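Local coordinates for iron-binding protein (Staphylococcus epidermidis, PDB 4M7O) that probably binds iron, perhaps as a chelate, as the extracytoplasmic solute-binding component of an ABC-type uptake system, at residues E73-A78 and K95-L100; D81-H86 and V105-V110; D184-L189 and K269-D274; I216-E221 and E250-D255. One frame throughout, in Å; residues are numbered along the deposited sequence.

Contact 1: residues E73-A78 and K95-L100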
# COMPACT_ATOMS: atom_id res chain seq x y z
N GLU A 73 22.94 7.00 -16.01
CA GLU A 73 23.27 6.90 -17.43
C GLU A 73 22.30 5.99 -18.16
O GLU A 73 21.96 6.24 -19.32
CB GLU A 73 24.71 6.43 -17.62
CG GLU A 73 25.74 7.49 -17.27
CD GLU A 73 25.66 8.71 -18.18
OE1 GLU A 73 25.33 8.53 -19.37
OE2 GLU A 73 25.92 9.83 -17.71
N GLU A 74 21.84 4.94 -17.48
CA GLU A 74 20.95 3.97 -18.09
C GLU A 74 19.57 4.57 -18.26
O GLU A 74 18.83 4.22 -19.19
CB GLU A 74 20.89 2.70 -17.24
CG GLU A 74 20.91 1.39 -18.03
CD GLU A 74 22.26 1.10 -18.70
OE1 GLU A 74 23.21 1.90 -18.55
OE2 GLU A 74 22.37 0.06 -19.38
N LEU A 75 19.23 5.50 -17.37
CA LEU A 75 17.96 6.22 -17.43
C LEU A 75 17.96 7.16 -18.64
O LEU A 75 16.99 7.21 -19.40
CB LEU A 75 17.72 7.00 -16.14
CG LEU A 75 17.20 6.27 -14.88
CD1 LEU A 75 17.24 7.20 -13.67
CD2 LEU A 75 15.79 5.77 -15.08
N ILE A 76 19.04 7.90 -18.81
CA ILE A 76 19.20 8.80 -19.96
C ILE A 76 19.16 8.02 -21.26
O ILE A 76 18.55 8.44 -22.24
CB ILE A 76 20.53 9.59 -19.86
CG1 ILE A 76 20.51 10.52 -18.65
CG2 ILE A 76 20.82 10.37 -21.15
CD1 ILE A 76 21.81 11.27 -18.43
N LYS A 77 19.83 6.87 -21.24
CA LYS A 77 19.99 6.03 -22.42
C LYS A 77 18.63 5.50 -22.89
O LYS A 77 18.42 5.29 -24.08
CB LYS A 77 20.92 4.88 -22.04
CG LYS A 77 21.39 3.97 -23.15
CD LYS A 77 22.25 2.85 -22.55
CE LYS A 77 22.02 1.50 -23.22
NZ LYS A 77 23.16 1.10 -24.09
N ALA A 78 17.71 5.34 -21.95
CA ALA A 78 16.38 4.82 -22.26
C ALA A 78 15.52 5.89 -22.93
O ALA A 78 14.43 5.59 -23.45
CB ALA A 78 15.69 4.32 -20.99
N LYS A 95 17.61 12.04 -5.61
CA LYS A 95 19.01 12.41 -5.78
C LYS A 95 19.46 12.23 -7.22
O LYS A 95 20.26 13.01 -7.74
CB LYS A 95 19.90 11.53 -4.88
CG LYS A 95 19.57 11.57 -3.39
CD LYS A 95 20.41 10.53 -2.64
CE LYS A 95 20.07 10.45 -1.16
NZ LYS A 95 20.46 11.67 -0.40
N VAL A 96 18.94 11.19 -7.87
CA VAL A 96 19.32 10.87 -9.23
C VAL A 96 18.37 11.51 -10.25
O VAL A 96 18.80 12.03 -11.27
CB VAL A 96 19.38 9.33 -9.44
CG1 VAL A 96 19.74 8.98 -10.88
CG2 VAL A 96 20.37 8.70 -8.45
N LEU A 97 17.07 11.47 -9.96
CA LEU A 97 16.08 12.00 -10.89
C LEU A 97 16.23 13.50 -11.14
O LEU A 97 15.84 13.98 -12.20
CB LEU A 97 14.65 11.68 -10.43
CG LEU A 97 14.33 10.18 -10.37
CD1 LEU A 97 12.96 9.94 -9.75
CD2 LEU A 97 14.43 9.53 -11.75
N LYS A 98 16.77 14.24 -10.18
CA LYS A 98 17.00 15.67 -10.34
C LYS A 98 17.82 15.96 -11.59
O LYS A 98 17.59 16.95 -12.28
CB LYS A 98 17.70 16.27 -9.12
CG LYS A 98 16.77 16.51 -7.93
N SER A 99 18.77 15.07 -11.88
CA SER A 99 19.56 15.16 -13.11
C SER A 99 18.69 15.01 -14.36
O SER A 99 18.81 15.80 -15.29
CB SER A 99 20.65 14.10 -13.11
OG SER A 99 21.62 14.37 -12.11
N LEU A 100 17.82 14.01 -14.37
CA LEU A 100 16.95 13.78 -15.53
C LEU A 100 16.06 14.99 -15.79
O LEU A 100 15.96 15.46 -16.93
CB LEU A 100 16.12 12.51 -15.33
CG LEU A 100 16.74 11.18 -15.78
CD1 LEU A 100 16.77 11.09 -17.30
CD2 LEU A 100 18.14 10.97 -15.21
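Leu75 reaches Val96, Leu97 and Leu100 with two parts of its side chain. Its CD1 is the common meeting point of one pair: it stands 4.1 Å from Val96 CG1 and, from another direction, 4.1 Å from Leu97 CD2. The Leu75 side chain crosses that of Leu97 at about a right angle and that of Val96 at a slant. Nearer the backbone, Leu75 CB touches Leu100 CD2 at 4.1 Å. The two methyls of Leu100 divide the work: CD2 faces Leu75, while CD1 lies 4.0 Å from Ile76 CG1. Ile76 holds CG1 anti to its carbonyl carbon (chi1 -65°), beside its own N, and Leu100 CD1 comes close to that N as well. The four side-chain pairs are all carbon to carbon, at van der Waals spacing. The axes of segments 73-77 and 95-100 approach to 10.3 Å at 36°; the contact buries 188 Å². Around it, Leu97 and Leu100 also rest on Ile83 of strand 82-86 and Leu97 on Ala85, so helix 94-102 lies on the Ile83 and Ala85 face of the parallel sheet, with helix 72-77 beside it, its Leu75 reaching Phe65 of the edge strand 63-65.

Contact 2: residues D81-H86 and V105-V110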
# COMPACT_ATOMS: atom_id res chain seq x y z
N ASP A 81 10.32 10.18 -21.92
CA ASP A 81 9.69 11.49 -21.91
C ASP A 81 8.88 11.68 -20.62
O ASP A 81 8.44 12.79 -20.31
CB ASP A 81 8.82 11.72 -23.15
CG ASP A 81 7.86 10.56 -23.42
OD1 ASP A 81 7.66 9.70 -22.53
OD2 ASP A 81 7.28 10.52 -24.53
N LEU A 82 8.69 10.60 -19.87
CA LEU A 82 8.04 10.68 -18.56
C LEU A 82 8.64 9.67 -17.60
O LEU A 82 8.76 8.48 -17.93
CB LEU A 82 6.53 10.43 -18.68
CG LEU A 82 5.79 10.38 -17.35
CD1 LEU A 82 5.79 11.76 -16.69
CD2 LEU A 82 4.36 9.87 -17.53
N ILE A 83 9.03 10.13 -16.42
CA ILE A 83 9.40 9.20 -15.36
C ILE A 83 8.40 9.35 -14.23
O ILE A 83 8.35 10.39 -13.55
CB ILE A 83 10.80 9.46 -14.80
CG1 ILE A 83 11.85 9.35 -15.90
CG2 ILE A 83 11.10 8.49 -13.65
CD1 ILE A 83 13.21 9.83 -15.47
N LEU A 84 7.62 8.31 -14.02
CA LEU A 84 6.52 8.38 -13.09
C LEU A 84 6.95 7.69 -11.79
O LEU A 84 6.94 6.45 -11.69
CB LEU A 84 5.29 7.70 -13.70
CG LEU A 84 3.99 7.88 -12.92
CD1 LEU A 84 3.68 9.35 -12.77
CD2 LEU A 84 2.84 7.15 -13.62
N ALA A 85 7.32 8.50 -10.81
CA ALA A 85 7.81 7.98 -9.53
C ALA A 85 6.79 8.22 -8.43
O ALA A 85 5.65 8.61 -8.70
CB ALA A 85 9.15 8.63 -9.17
N HIS A 86 7.20 8.00 -7.19
CA HIS A 86 6.29 8.05 -6.05
C HIS A 86 6.83 8.99 -4.99
O HIS A 86 8.05 9.10 -4.84
CB HIS A 86 6.18 6.65 -5.48
CG HIS A 86 4.95 6.41 -4.67
ND1 HIS A 86 4.97 6.29 -3.29
CD2 HIS A 86 3.65 6.24 -5.03
CE1 HIS A 86 3.75 6.07 -2.85
NE2 HIS A 86 2.93 6.03 -3.89
N VAL A 105 13.50 15.93 -18.92
CA VAL A 105 12.57 14.82 -18.81
C VAL A 105 11.52 15.19 -17.76
O VAL A 105 11.86 15.72 -16.70
CB VAL A 105 13.30 13.52 -18.43
CG1 VAL A 105 12.30 12.42 -18.15
CG2 VAL A 105 14.26 13.09 -19.53
N LYS A 106 10.26 14.94 -18.07
CA LYS A 106 9.17 15.22 -17.13
C LYS A 106 9.24 14.20 -15.99
O LYS A 106 9.15 13.00 -16.22
CB LYS A 106 7.82 15.14 -17.86
CG LYS A 106 6.58 15.33 -16.99
CD LYS A 106 6.35 16.79 -16.59
CE LYS A 106 5.07 16.92 -15.75
NZ LYS A 106 4.77 18.33 -15.37
N VAL A 107 9.45 14.68 -14.77
CA VAL A 107 9.57 13.78 -13.62
C VAL A 107 8.45 14.06 -12.62
O VAL A 107 8.34 15.17 -12.10
CB VAL A 107 10.92 13.95 -12.91
CG1 VAL A 107 10.99 13.05 -11.68
CG2 VAL A 107 12.07 13.65 -13.88
N VAL A 108 7.64 13.04 -12.34
CA VAL A 108 6.49 13.21 -11.46
C VAL A 108 6.51 12.25 -10.28
O VAL A 108 6.74 11.05 -10.43
CB VAL A 108 5.17 13.04 -12.24
CG1 VAL A 108 3.98 13.09 -11.29
CG2 VAL A 108 5.05 14.12 -13.30
N TYR A 109 6.27 12.80 -9.09
CA TYR A 109 6.17 12.00 -7.87
C TYR A 109 4.71 11.86 -7.44
O TYR A 109 4.14 12.77 -6.85
CB TYR A 109 6.98 12.64 -6.75
CG TYR A 109 8.46 12.72 -7.04
CD1 TYR A 109 9.28 11.62 -6.84
CD2 TYR A 109 9.03 13.89 -7.53
CE1 TYR A 109 10.64 11.69 -7.10
CE2 TYR A 109 10.40 13.96 -7.80
CZ TYR A 109 11.19 12.85 -7.59
OH TYR A 109 12.54 12.88 -7.85
N VAL A 110 4.11 10.71 -7.73
CA VAL A 110 2.71 10.48 -7.36
C VAL A 110 2.58 10.47 -5.84
O VAL A 110 3.34 9.79 -5.15
CB VAL A 110 2.20 9.15 -7.91
CG1 VAL A 110 0.73 8.96 -7.57
CG2 VAL A 110 2.41 9.09 -9.43
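Strands 82-86 and 106-110 run parallel, joined by four backbone hydrogen bonds that alternate in direction: Ile83 N to Lys106 O, Val108 N to Ile83 O, Ala85 N to Val108 O and Val110 N to Ala85 O. In the last of these the donor stands above the carbonyl plane, 35° out of it. Leu84 holds CG anti to its backbone N (chi1 -171°); its CD1 meets Val110 CG2 at 3.6 Å and Val108 CB at 4.0 Å. Leu84 and Val108 lie side by side, pointing the same way, as do Leu82 and Lys106, where Leu82 CD1 is 3.7 Å from Lys106 CG. On the other face, Ile83 CD1 touches Val105 CG1 at 3.8 Å with the side chains crossing at about a right angle. Tyr109 CD1 is 3.4 Å from His86 O, which lies at the ring edge. Val110 O sits 3.5 Å above one face of the His86 ring, offset toward its rim; His86 ND1 bonds to Ser88 OG. Helix 94-102 packs on the Ile83 and Tyr109 face, helix 116-129 on the Leu84 and Val110 face. Strand, helix and parallel strand form a beta-alpha-beta crossover, the building unit of the three-layered alpha/beta lobe of periplasmic binding proteins.

Contact 3: residues D184-L189 and K269-D274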
# COMPACT_ATOMS: atom_id res chain seq x y z
N ASP A 184 -7.74 3.49 7.61
CA ASP A 184 -8.87 3.75 6.73
C ASP A 184 -9.55 2.45 6.34
O ASP A 184 -10.78 2.38 6.25
CB ASP A 184 -8.46 4.53 5.49
CG ASP A 184 -9.65 4.92 4.63
OD1 ASP A 184 -10.65 5.41 5.19
OD2 ASP A 184 -9.60 4.73 3.40
N MSE A 185 -8.75 1.41 6.13
CA MSE A 185 -9.30 0.10 5.79
C MSE A 185 -10.19 -0.42 6.92
O MSE A 185 -11.33 -0.83 6.69
CB MSE A 185 -8.20 -0.91 5.44
CG MSE A 185 -7.42 -0.54 4.19
SE MSE A 185 -6.16 -1.95 3.68
CE MSE A 185 -4.51 -1.00 4.02
N LEU A 186 -9.67 -0.37 8.14
CA LEU A 186 -10.47 -0.71 9.32
C LEU A 186 -11.79 0.03 9.36
O LEU A 186 -12.84 -0.57 9.60
CB LEU A 186 -9.69 -0.41 10.60
CG LEU A 186 -8.49 -1.31 10.87
CD1 LEU A 186 -7.75 -0.90 12.17
CD2 LEU A 186 -8.95 -2.76 10.96
N GLU A 187 -11.76 1.34 9.12
CA GLU A 187 -12.97 2.14 9.23
C GLU A 187 -13.97 1.76 8.15
O GLU A 187 -15.17 1.73 8.40
CB GLU A 187 -12.65 3.64 9.21
CG GLU A 187 -11.85 4.12 10.42
CD GLU A 187 -11.73 5.64 10.47
OE1 GLU A 187 -12.13 6.30 9.49
OE2 GLU A 187 -11.22 6.16 11.49
N LYS A 188 -13.48 1.44 6.96
CA LYS A 188 -14.35 1.00 5.87
C LYS A 188 -14.98 -0.35 6.19
O LYS A 188 -16.10 -0.64 5.77
CB LYS A 188 -13.58 0.93 4.55
CG LYS A 188 -13.72 2.15 3.67
CD LYS A 188 -13.51 3.42 4.47
CE LYS A 188 -13.76 4.67 3.63
NZ LYS A 188 -13.40 5.89 4.39
N LEU A 189 -14.27 -1.16 6.96
CA LEU A 189 -14.75 -2.49 7.32
C LEU A 189 -15.56 -2.46 8.61
O LEU A 189 -15.91 -3.51 9.15
CB LEU A 189 -13.58 -3.46 7.43
CG LEU A 189 -12.92 -3.73 6.07
CD1 LEU A 189 -11.74 -4.68 6.21
CD2 LEU A 189 -13.94 -4.27 5.09
N LYS A 269 -10.05 -7.12 1.14
CA LYS A 269 -10.69 -8.41 1.37
C LYS A 269 -9.89 -9.28 2.32
O LYS A 269 -10.46 -10.01 3.14
CB LYS A 269 -10.88 -9.17 0.05
CG LYS A 269 -11.69 -10.45 0.21
CD LYS A 269 -11.71 -11.23 -1.10
CE LYS A 269 -12.55 -12.49 -0.98
NZ LYS A 269 -12.62 -13.20 -2.30
N ASP A 270 -8.57 -9.22 2.20
CA ASP A 270 -7.69 -9.99 3.08
C ASP A 270 -7.92 -9.57 4.52
O ASP A 270 -8.11 -10.42 5.39
CB ASP A 270 -6.22 -9.77 2.71
CG ASP A 270 -5.83 -10.51 1.45
OD1 ASP A 270 -6.64 -11.34 0.98
OD2 ASP A 270 -4.71 -10.28 0.94
N LEU A 271 -7.90 -8.26 4.75
CA LEU A 271 -8.13 -7.68 6.07
C LEU A 271 -9.51 -8.06 6.60
O LEU A 271 -9.67 -8.35 7.79
CB LEU A 271 -7.97 -6.16 6.00
CG LEU A 271 -7.35 -5.49 7.23
CD1 LEU A 271 -5.99 -6.09 7.51
CD2 LEU A 271 -7.24 -4.00 7.02
N ARG A 272 -10.51 -8.07 5.72
CA ARG A 272 -11.86 -8.46 6.10
C ARG A 272 -11.92 -9.89 6.64
O ARG A 272 -12.55 -10.16 7.67
CB ARG A 272 -12.80 -8.32 4.90
CG ARG A 272 -14.25 -8.68 5.23
CD ARG A 272 -14.83 -9.64 4.21
NE ARG A 272 -16.14 -10.12 4.63
CZ ARG A 272 -16.33 -11.15 5.45
NH1 ARG A 272 -17.56 -11.51 5.79
NH2 ARG A 272 -15.29 -11.81 5.94
N ASP A 273 -11.26 -10.81 5.94
CA ASP A 273 -11.30 -12.22 6.31
C ASP A 273 -10.48 -12.52 7.57
O ASP A 273 -10.58 -13.61 8.12
CB ASP A 273 -10.86 -13.11 5.13
CG ASP A 273 -11.81 -13.03 3.92
OD1 ASP A 273 -12.94 -12.51 4.06
OD2 ASP A 273 -11.42 -13.49 2.83
N ASP A 274 -9.66 -11.56 8.02
CA ASP A 274 -8.93 -11.71 9.28
C ASP A 274 -9.75 -11.17 10.46
O ASP A 274 -9.56 -11.58 11.61
CB ASP A 274 -7.58 -11.00 9.22
CG ASP A 274 -6.55 -11.74 8.37
OD1 ASP A 274 -6.76 -12.94 8.09
OD2 ASP A 274 -5.53 -11.13 8.00
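Helix 181-188 ends against the C-terminal helix 264-275, a helix-helix contact in the lobe built on the mixed sheet, and Leu271 and Leu189 carry it. Leu271 extends a methyl to helix 181-188: its CD2 lies 3.6 Å from Met185 CB and 4.1 Å from Met185 SE, the residue being selenomethionine, and the two side chains cross at about a right angle. Leu189 works in the reverse direction. It is the first residue to leave helical backbone angles; chi1 of -67° sets its CG beside the backbone N, and the extended chi2 (179°) carries a methyl to the other helix, where CD1 lies 3.6 Å from Arg272 N, 4.1 Å from Leu271 CB and 4.0 Å from Arg272 CB. Polar ends are engaged away from this junction. Asp184 OD1 receives Lys188 NZ at 2.9 Å on its syn lone pair, while Asp184 OD2 accepts from Ile116 N. Arg272 NH1 bonds to Ser153 O, and its NH2 makes a weak bond to Asp273 OD1 within a salt bridge. The interface of 211 Å² thus rests on apolar contact of Met185, Leu189 and Leu271, with Leu189 also lying on the backbone and CB of Arg272, while both salt bridges stay within their own segments.

Contact 4: residues I216-E221 and E250-D255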
# COMPACT_ATOMS: atom_id res chain seq x y z
N ILE A 216 -8.30 -8.46 18.35
CA ILE A 216 -7.60 -9.06 17.23
C ILE A 216 -6.23 -8.39 17.11
O ILE A 216 -6.14 -7.17 17.22
CB ILE A 216 -8.36 -8.82 15.91
CG1 ILE A 216 -9.84 -9.24 16.05
CG2 ILE A 216 -7.69 -9.54 14.75
CD1 ILE A 216 -10.67 -9.02 14.82
N LEU A 217 -5.17 -9.18 16.91
CA LEU A 217 -3.84 -8.63 16.61
C LEU A 217 -3.52 -8.94 15.16
O LEU A 217 -3.68 -10.08 14.70
CB LEU A 217 -2.76 -9.25 17.50
CG LEU A 217 -3.05 -9.39 19.00
CD1 LEU A 217 -1.87 -10.03 19.75
CD2 LEU A 217 -3.34 -8.02 19.59
N ILE A 218 -3.08 -7.94 14.42
CA ILE A 218 -2.65 -8.18 13.04
C ILE A 218 -1.29 -7.56 12.82
O ILE A 218 -1.15 -6.34 12.90
CB ILE A 218 -3.62 -7.57 12.02
CG1 ILE A 218 -5.04 -8.10 12.27
CG2 ILE A 218 -3.15 -7.86 10.57
CD1 ILE A 218 -6.03 -7.68 11.23
N SER A 219 -0.29 -8.39 12.55
CA SER A 219 1.03 -7.89 12.18
C SER A 219 1.12 -7.65 10.68
O SER A 219 0.68 -8.49 9.88
CB SER A 219 2.11 -8.89 12.57
OG SER A 219 3.29 -8.60 11.84
N THR A 220 1.68 -6.52 10.28
CA THR A 220 1.73 -6.19 8.86
C THR A 220 3.13 -6.33 8.29
O THR A 220 3.43 -5.74 7.26
CB THR A 220 1.21 -4.77 8.60
OG1 THR A 220 2.07 -3.82 9.26
CG2 THR A 220 -0.19 -4.64 9.14
N GLU A 221 3.97 -7.10 8.96
CA GLU A 221 5.37 -7.18 8.57
C GLU A 221 5.66 -8.30 7.59
O GLU A 221 6.79 -8.47 7.16
CB GLU A 221 6.26 -7.32 9.79
CG GLU A 221 6.32 -6.09 10.64
CD GLU A 221 7.38 -6.19 11.71
OE1 GLU A 221 7.07 -6.70 12.80
OE2 GLU A 221 8.53 -5.76 11.45
N GLU A 250 -3.19 -12.73 13.61
CA GLU A 250 -3.04 -12.91 12.16
C GLU A 250 -1.87 -12.09 11.62
O GLU A 250 -1.38 -11.18 12.28
CB GLU A 250 -4.32 -12.49 11.42
CG GLU A 250 -5.62 -13.02 12.02
CD GLU A 250 -5.87 -14.48 11.70
OE1 GLU A 250 -5.23 -15.02 10.78
OE2 GLU A 250 -6.72 -15.10 12.39
N THR A 251 -1.41 -12.44 10.42
CA THR A 251 -0.35 -11.68 9.78
C THR A 251 -0.75 -11.32 8.38
O THR A 251 -1.47 -12.06 7.72
CB THR A 251 0.95 -12.46 9.67
OG1 THR A 251 0.75 -13.57 8.80
CG2 THR A 251 1.36 -12.95 11.03
N VAL A 252 -0.26 -10.18 7.92
CA VAL A 252 -0.52 -9.76 6.56
C VAL A 252 0.76 -9.12 6.03
O VAL A 252 1.61 -8.71 6.83
CB VAL A 252 -1.75 -8.82 6.57
CG1 VAL A 252 -1.35 -7.37 6.85
CG2 VAL A 252 -2.55 -8.99 5.33
N ASP A 253 0.95 -9.09 4.71
CA ASP A 253 2.07 -8.35 4.13
C ASP A 253 1.58 -6.93 3.85
O ASP A 253 0.89 -6.69 2.85
CB ASP A 253 2.56 -8.99 2.82
CG ASP A 253 3.84 -8.35 2.28
OD1 ASP A 253 4.00 -7.11 2.36
OD2 ASP A 253 4.70 -9.09 1.76
N GLY A 254 1.93 -6.01 4.75
CA GLY A 254 1.35 -4.68 4.77
C GLY A 254 1.56 -3.93 3.48
O GLY A 254 0.66 -3.23 3.01
N ASP A 255 2.76 -4.07 2.91
CA ASP A 255 3.08 -3.42 1.65
C ASP A 255 2.24 -3.97 0.49
O ASP A 255 1.87 -3.22 -0.41
CB ASP A 255 4.58 -3.54 1.34
CG ASP A 255 5.45 -2.71 2.28
OD1 ASP A 255 4.92 -1.77 2.92
OD2 ASP A 255 6.66 -3.00 2.37
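Val252 places CG1 between its backbone N and carbonyl carbon (chi1 86°), while Thr220 turns CG2 anti to its carbonyl carbon, with OG1 in the position between N and C (chi1 63°); the two side chains lie side by side, pointing the same way, and Thr220 CG2 meets Val252 CG1 at 3.7 Å. The same Val252 CG1 is 4.2 Å from Ile218 CG2, the two side chains crossing at a slant. Gly254, having no side chain, lets its CA come within 3.8 Å of Thr220 CB. The backbones pair in parallel. Glu250 N bonds to Leu217 O, Ser219 N to Glu250 O, and Val252 N to Ser219 O at 2.8 Å. Past the strand end Gly254 N reaches Thr220 O at 2.9 Å, with the donor well above the carbonyl plane (43° out of it), so the pairing carries on into the first turn of helix 254-257. Asp253 stands at the N-cap of that helix; its OD1 accepts a weak bond from Glu256 N. Thr220 OG1 has a weak bond to Glu166 O, and Thr251 OG1 bonds to Lys223 O. Adjacent parallel strands 216-219 and 249-251, with helix 225-234 between them in sequence and packed on Leu217, Ser219 and Thr251, are characteristic of the alpha/beta sheet in the second lobe of this binding-protein family.

How the contacts relate
The contacts fall into two groups on opposite sides of the chain's centre. Contacts 1 and 2 have centres 11 Å apart and pack on each other: Leu97 CD2 lies 3.9 Å from Ile83 CD1, and Leu100 CG 3.8 Å from that same Ile83 CD1. Contacts 3 and 4, with centres 12 Å apart, meet where Leu271 CD1 lies 4.0 Å from Ile218 CD1; contact 4 is nested in the loop that contact 3 closes. Between the groups, centres of contacts 2 and 4 are about 31 Å apart, but their nearest atoms only about 10 Å. Contact 2 belongs to the parallel sheet and contact 4 to the separate mixed sheet, which fits a two-lobed binding protein, whose ligand would be expected between the lobes, although no ligand site is established here.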